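Local coordinates for prophage MuSo2, 43 kDa tail protein (Shewanella oneidensis, PDB 3CDD) that probably forms part of the baseplate hub of a Mu-like phage tail, at residues E157-A160 and R161-K164. Residues are numbered along the deposited sequence; the frame is centred on the assembly and turned at random.
Sequences ELLA and RLAK
Four backbone hydrogen bonds join E157-A160 to R161-K164 as consecutive turns of one alpha-helix. A163 N to L159 O is the shortest, at 2.8 Å. L162 N bonds to L158 O at 3.1 Å. R161 N reaches E157 O at 3.2 Å. K164 N to A160 O is the most bent, at 139°.

R161 makes the main side-chain contact. Its chi1 of 58° sets CG over the helix backbone, and the chain then runs extended to NE. This lays the side chain back over the preceding turn. R161 CG lies 3.2 Å from both E157 O and L158 O. The guanidinium ends with one face over L158, whose CD1 is 3.5 Å from R161 NH2, offset toward the rim of the group. The charged end is held by acids before the helix: NE forms salt bridges with E153 and E150, and NH2 gives a weak hydrogen bond to Q148 O. These bonds probably fix the rotation of the group and balance its charge.

In L158 the side chain swings away from its own N (chi1 169°), which helps to bring CD1 under the arginine. On its other contact, L158 CG meets L162 CD1 at 4.1 Å. L159 CD2 touches the same L162 methyl more loosely, at 4.4 Å. The three leucines and A163 are buried. The leucines pack on helix 119-127; L158 and L162 also touch strand 144-148. A163 rests on L170 of strand 169-172.

The arrangement is that of an amphipathic helix with i to i+3 and i to i+4 leucine packing. It joins helix 119-127 to the neighbouring strands within the gp44-like second domain of the baseplate hub family.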
# COMPACT_ATOMS: atom_id res chain seq x y z
N GLU A 157 -1.91 -22.76 7.91
CA GLU A 157 -1.80 -23.02 6.48
C GLU A 157 -2.03 -24.48 6.12
O GLU A 157 -2.64 -24.78 5.08
CB GLU A 157 -0.43 -22.61 5.94
CG GLU A 157 -0.21 -21.15 5.86
CD GLU A 157 1.26 -20.81 5.58
OE1 GLU A 157 2.17 -21.58 5.99
OE2 GLU A 157 1.49 -19.77 4.92
N LEU A 158 -1.52 -25.39 6.95
CA LEU A 158 -1.76 -26.81 6.71
C LEU A 158 -3.23 -27.18 6.88
O LEU A 158 -3.82 -27.83 6.02
CB LEU A 158 -0.91 -27.69 7.63
CG LEU A 158 -1.28 -29.17 7.63
CD1 LEU A 158 -0.91 -29.79 6.29
CD2 LEU A 158 -0.60 -29.91 8.78
N LEU A 159 -3.81 -26.75 7.99
CA LEU A 159 -5.20 -27.09 8.29
C LEU A 159 -6.14 -26.48 7.28
O LEU A 159 -7.12 -27.12 6.89
CB LEU A 159 -5.56 -26.71 9.74
CG LEU A 159 -4.74 -27.50 10.77
CD1 LEU A 159 -4.96 -27.04 12.23
CD2 LEU A 159 -4.97 -29.03 10.63
N ALA A 160 -5.83 -25.27 6.83
CA ALA A 160 -6.68 -24.57 5.87
C ALA A 160 -6.67 -25.28 4.51
O ALA A 160 -7.73 -25.45 3.91
CB ALA A 160 -6.27 -23.08 5.75
N ARG A 161 -5.50 -25.72 4.04
CA ARG A 161 -5.47 -26.47 2.77
C ARG A 161 -6.20 -27.82 2.85
O ARG A 161 -6.96 -28.18 1.95
CB ARG A 161 -4.07 -26.57 2.16
CG ARG A 161 -2.96 -27.21 3.00
CD ARG A 161 -1.73 -27.43 2.09
NE ARG A 161 -0.54 -27.98 2.74
CZ ARG A 161 -0.21 -29.28 2.75
NH1 ARG A 161 -1.00 -30.18 2.17
NH2 ARG A 161 0.92 -29.68 3.34
N LEU A 162 -6.01 -28.54 3.94
CA LEU A 162 -6.78 -29.77 4.19
C LEU A 162 -8.30 -29.49 4.23
O LEU A 162 -9.08 -30.21 3.59
CB LEU A 162 -6.32 -30.43 5.49
CG LEU A 162 -4.84 -30.86 5.60
CD1 LEU A 162 -4.58 -31.48 6.98
CD2 LEU A 162 -4.43 -31.83 4.51
N ALA A 163 -8.69 -28.46 4.99
CA ALA A 163 -10.09 -28.05 5.11
C ALA A 163 -10.75 -27.87 3.74
O ALA A 163 -11.91 -28.24 3.53
CB ALA A 163 -10.20 -26.76 5.92
N LYS A 164 -9.98 -27.31 2.81
CA LYS A 164 -10.47 -26.94 1.50
C LYS A 164 -10.76 -28.19 0.66
O LYS A 164 -11.62 -28.19 -0.21
CB LYS A 164 -9.43 -26.06 0.82
CG LYS A 164 -9.98 -24.90 0.04
CD LYS A 164 -8.87 -24.21 -0.77
CE LYS A 164 -9.21 -24.20 -2.28
NZ LYS A 164 -8.31 -23.33 -3.09